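Local coordinates for protein aminopeptidase N (Francisella tularensis subsp. tularensis, PDB 5DLL) that probably trims intracellular peptides from their N-termini as a zinc-dependent M1-family aminopeptidase, releasing single amino acids, preferably alanine, at residues T296-D299 and F300-Q304; A238-A241 and V242-S245. One frame throughout, in Å; residues are numbered along the deposited sequence.

Contact 1 of 2, residues T296-D299 and F300-Q304; sequences TDKD and FELVQ
The carbonyl oxygen of T296 receives the N-H of F300 at 3.2 Å from O to N, a nearly straight bond (169°) that closes the first turn of helix 297-312. This turn opens with a capping box. T296 stands at the N-cap, and its OG1 accepts a weak bond from D299 N at 3.3 Å; in return, T296 N gives its hydrogen to D299 OD2 at 3.2 Å, meeting that oxygen from above the carboxylate plane. The D299 carboxylate is directed back at the cap because CG lies beside the backbone N (chi1 -67°). The next turn continues with E301 N to D297 O and V303 N to D299 O, both 3.1 Å. The branch CG2 of V303, beside its own backbone N, settles 3.4 Å from the same D299 O.

The F300 ring turns back toward T296, whose O lies oblique to it near CD2, with D297 CA at the ring edge. On the exposed side, the chain of K298 bends at chi2 and chi4 and crosses L302 obliquely, leaving NZ beside the methyl CD1 of L302.

Beyond the turn, Y237 meets the F300 ring edge-to-face, and D297 reaches R674 in a salt bridge and Y664 in a hydrogen bond. The start of the helix is thus tied to the C-terminal helical region, and further along the same helix H309 and H313 bind the zinc ion. D299 has an outer partner as well: its OD2, already holding T296 N, also forms a salt bridge with K746 NZ, which probably favours the charged carboxylate.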
loop_
_atom_site.group_PDB
_atom_site.type_symbol
_atom_site.label_atom_id
_atom_site.label_comp_id
_atom_site.label_asym_id
_atom_site.label_seq_id
_atom_site.Cartn_x
_atom_site.Cartn_y
_atom_site.Cartn_z
ATOM N N THR A 296 7.967 -14.565 8.313
ATOM C CA THR A 296 6.825 -14.720 9.210
ATOM C C THR A 296 5.562 -14.850 8.368
ATOM O O THR A 296 5.610 -14.711 7.146
ATOM C CB THR A 296 6.675 -13.521 10.179
ATOM O OG1 THR A 296 6.441 -12.312 9.441
ATOM C CG2 THR A 296 7.923 -13.357 11.055
ATOM N N ASP A 297 4.434 -15.120 9.020
ATOM C CA ASP A 297 3.151 -15.222 8.320
ATOM C C ASP A 297 2.811 -13.902 7.642
ATOM O O ASP A 297 2.218 -13.887 6.567
ATOM C CB ASP A 297 2.023 -15.605 9.286
ATOM C CG ASP A 297 2.209 -16.987 9.895
ATOM O OD1 ASP A 297 2.710 -17.894 9.190
ATOM O OD2 ASP A 297 1.838 -17.164 11.081
ATOM N N LYS A 298 3.197 -12.799 8.279
ATOM C CA LYS A 298 2.984 -11.461 7.736
ATOM C C LYS A 298 3.812 -11.229 6.468
ATOM O O LYS A 298 3.332 -10.622 5.514
ATOM C CB LYS A 298 3.328 -10.413 8.802
ATOM C CG LYS A 298 2.985 -8.978 8.436
ATOM C CD LYS A 298 1.543 -8.835 7.963
ATOM C CE LYS A 298 1.032 -7.411 8.125
ATOM N NZ LYS A 298 1.948 -6.389 7.546
ATOM N N ASP A 299 5.049 -11.717 6.464
ATOM C CA ASP A 299 5.923 -11.586 5.302
ATOM C C ASP A 299 5.345 -12.308 4.096
ATOM O O ASP A 299 5.316 -11.757 2.997
ATOM C CB ASP A 299 7.319 -12.136 5.596
ATOM C CG ASP A 299 8.064 -11.322 6.634
ATOM O OD1 ASP A 299 7.641 -10.185 6.933
ATOM O OD2 ASP A 299 9.077 -11.830 7.159
ATOM N N PHE A 300 4.890 -13.540 4.306
ATOM C CA PHE A 300 4.245 -14.318 3.246
ATOM C C PHE A 300 2.990 -13.631 2.692
ATOM O O PHE A 300 2.753 -13.652 1.484
ATOM C CB PHE A 300 3.874 -15.707 3.755
ATOM C CG PHE A 300 5.036 -16.653 3.870
ATOM C CD1 PHE A 300 5.643 -17.171 2.732
ATOM C CD2 PHE A 300 5.495 -17.067 5.113
ATOM C CE1 PHE A 300 6.699 -18.065 2.828
ATOM C CE2 PHE A 300 6.550 -17.962 5.215
ATOM C CZ PHE A 300 7.151 -18.461 4.071
ATOM N N GLU A 301 2.193 -13.026 3.573
ATOM C CA GLU A 301 0.964 -12.330 3.164
ATOM C C GLU A 301 1.252 -11.106 2.297
ATOM O O GLU A 301 0.481 -10.788 1.381
ATOM C CB GLU A 301 0.152 -11.890 4.386
ATOM C CG GLU A 301 -1.295 -11.535 4.067
ATOM C CD GLU A 301 -1.747 -10.232 4.703
ATOM O OE1 GLU A 301 -2.665 -10.269 5.552
ATOM O OE2 GLU A 301 -1.186 -9.168 4.350
ATOM N N LEU A 302 2.351 -10.416 2.602
ATOM C CA LEU A 302 2.752 -9.227 1.851
ATOM C C LEU A 302 3.301 -9.576 0.472
ATOM O O LEU A 302 2.983 -8.897 -0.507
ATOM C CB LEU A 302 3.776 -8.413 2.642
ATOM C CG LEU A 302 3.208 -7.682 3.864
ATOM C CD1 LEU A 302 4.326 -7.226 4.796
ATOM C CD2 LEU A 302 2.338 -6.508 3.434
ATOM N N VAL A 303 4.118 -10.627 0.399
ATOM C CA VAL A 303 4.626 -11.144 -0.882
ATOM C C VAL A 303 3.469 -11.493 -1.811
ATOM O O VAL A 303 3.501 -11.182 -3.003
ATOM C CB VAL A 303 5.505 -12.402 -0.687
ATOM C CG1 VAL A 303 5.735 -13.131 -2.008
ATOM C CG2 VAL A 303 6.839 -12.030 -0.057
ATOM N N GLN A 304 2.460 -12.149 -1.247
ATOM C CA GLN A 304 1.247 -12.504 -1.973
ATOM C C GLN A 304 0.524 -11.262 -2.491
ATOM O O GLN A 304 0.170 -11.196 -3.665
ATOM C CB GLN A 304 0.314 -13.303 -1.055
ATOM C CG GLN A 304 -0.851 -13.982 -1.763
ATOM C CD GLN A 304 -1.934 -14.444 -0.805
ATOM O OE1 GLN A 304 -2.407 -13.680 0.041
ATOM N NE2 GLN A 304 -2.341 -15.699 -0.943
#

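Contact 2 of 2, residues A238-A241 and V242-S245; sequences AMQA and VKDS
The amide of Q240 and the carboxylate of D244, one turn apart on helix 236-253, are the flat groups here, their planes turned 45° to each other. This is the crossover helix of a beta-alpha-beta unit between strands 220-227 and 261-267 in the peptidase domain. NE2 of Q240 donates to D244 OD1 in a weak bond, long at 3.4 Å but nearly straight (170°). The aliphatic part of K243 runs over one face of the amide, at about a right angle to the Q240 chain, with CB 4.0 Å from Q240 NE2 and CD 4.1 Å from Q240 OE1. Over a face of the carboxylate sits the backbone oxygen of Q240, 3.1 Å from D244 CG; both groups are acceptors, and that oxygen is instead engaged by D244 N at 2.9 Å.

Q240 reaches D244 because its chain, leaving with CG anti to the backbone N (chi1 -163°), bends at chi2 and swings its amide toward the next turn. K243 stays extended beyond CG, running past the Q240 amide to a salt bridge of its NZ with D211. The D244 side chain also lies against Q304 of helix 297-312 and against F342 and L346 of helix 328-346.

The buried flank differs in character. M239 packs on L223 and I225 of strand 220-227, and V242 fits among L223, F262 and I264 while also meeting V307 of helix 297-312, so the helix is wedged between sheet and zinc-bearing helix. CG2 of V242, beside its own backbone N, lies back against the preceding turn, 3.4 Å from A238 O, the same oxygen that accepts V242 N at 2.9 Å.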
loop_
_atom_site.group_PDB
_atom_site.type_symbol
_atom_site.label_atom_id
_atom_site.label_comp_id
_atom_site.label_asym_id
_atom_site.label_seq_id
_atom_site.Cartn_x
_atom_site.Cartn_y
_atom_site.Cartn_z
ATOM N N ALA A 238 6.681 -16.809 -4.263
ATOM C CA ALA A 238 6.182 -15.836 -5.238
ATOM C C ALA A 238 5.497 -16.515 -6.423
ATOM O O ALA A 238 4.441 -16.074 -6.872
ATOM C CB ALA A 238 7.317 -14.957 -5.729
ATOM N N MET A 239 6.104 -17.586 -6.929
ATOM C CA MET A 239 5.511 -18.361 -8.016
ATOM C C MET A 239 4.117 -18.826 -7.627
ATOM O O MET A 239 3.191 -18.774 -8.436
ATOM C CB MET A 239 6.383 -19.573 -8.360
ATOM C CG MET A 239 5.843 -20.434 -9.499
ATOM S SD MET A 239 5.608 -19.535 -11.049
ATOM C CE MET A 239 7.251 -19.666 -11.748
ATOM N N GLN A 240 3.973 -19.275 -6.382
ATOM C CA GLN A 240 2.673 -19.678 -5.862
ATOM C C GLN A 240 1.698 -18.502 -5.817
ATOM O O GLN A 240 0.529 -18.658 -6.163
ATOM C CB GLN A 240 2.807 -20.306 -4.470
ATOM C CG GLN A 240 1.594 -21.117 -4.045
ATOM C CD GLN A 240 1.222 -22.179 -5.065
ATOM O OE1 GLN A 240 2.053 -23.003 -5.456
ATOM N NE2 GLN A 240 -0.029 -22.151 -5.516
ATOM N N ALA A 241 2.182 -17.333 -5.400
ATOM C CA ALA A 241 1.371 -16.110 -5.389
ATOM C C ALA A 241 0.871 -15.726 -6.782
ATOM O O ALA A 241 -0.210 -15.150 -6.915
ATOM C CB ALA A 241 2.148 -14.957 -4.775
ATOM N N VAL A 242 1.649 -16.052 -7.813
ATOM C CA VAL A 242 1.235 -15.820 -9.201
ATOM C C VAL A 242 0.069 -16.738 -9.585
ATOM O O VAL A 242 -0.879 -16.310 -10.251
ATOM C CB VAL A 242 2.410 -16.027 -10.182
ATOM C CG1 VAL A 242 1.941 -15.953 -11.630
ATOM C CG2 VAL A 242 3.500 -14.995 -9.928
ATOM N N LYS A 243 0.143 -17.995 -9.163
ATOM C CA LYS A 243 -0.925 -18.962 -9.436
ATOM C C LYS A 243 -2.208 -18.618 -8.681
ATOM O O LYS A 243 -3.303 -18.700 -9.236
ATOM C CB LYS A 243 -0.468 -20.371 -9.065
ATOM C CG LYS A 243 0.690 -20.888 -9.906
ATOM C CD LYS A 243 1.148 -22.251 -9.419
ATOM C CE LYS A 243 2.197 -22.846 -10.343
ATOM N NZ LYS A 243 2.969 -23.920 -9.661
ATOM N N ASP A 244 -2.063 -18.234 -7.416
ATOM C CA ASP A 244 -3.191 -17.781 -6.595
ATOM C C ASP A 244 -3.846 -16.539 -7.206
ATOM O O ASP A 244 -5.070 -16.415 -7.209
ATOM C CB ASP A 244 -2.736 -17.442 -5.166
ATOM C CG ASP A 244 -2.033 -18.607 -4.458
ATOM O OD1 ASP A 244 -2.360 -19.791 -4.724
ATOM O OD2 ASP A 244 -1.146 -18.322 -3.620
ATOM N N SER A 245 -3.016 -15.624 -7.706
ATOM C CA SER A 245 -3.485 -14.386 -8.330
ATOM C C SER A 245 -4.274 -14.655 -9.599
ATOM O O SER A 245 -5.360 -14.114 -9.789
ATOM C CB SER A 245 -2.301 -13.483 -8.680
ATOM O OG SER A 245 -1.518 -13.197 -7.538
#

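From the N terminus, contact 2 comes first, on helix 236-253. The chain then runs through strand 261-267 and on past strand 280-284 before helix 297-312 begins with contact 1. Each closes a helical turn and no longer loop, so the two stand in series, neither nested nor crossed. Their centres are 12 Å apart, yet the helices pack on each other: Q304 CA lies 3.8 Å from A241 CB, and V303 CG1 lies 4.2 Å from A238 CA. Together they join the crossover helix on the sheet to the helix bearing zinc ligands H309 and H313, whose capped N-terminal end packs on helix 707-717.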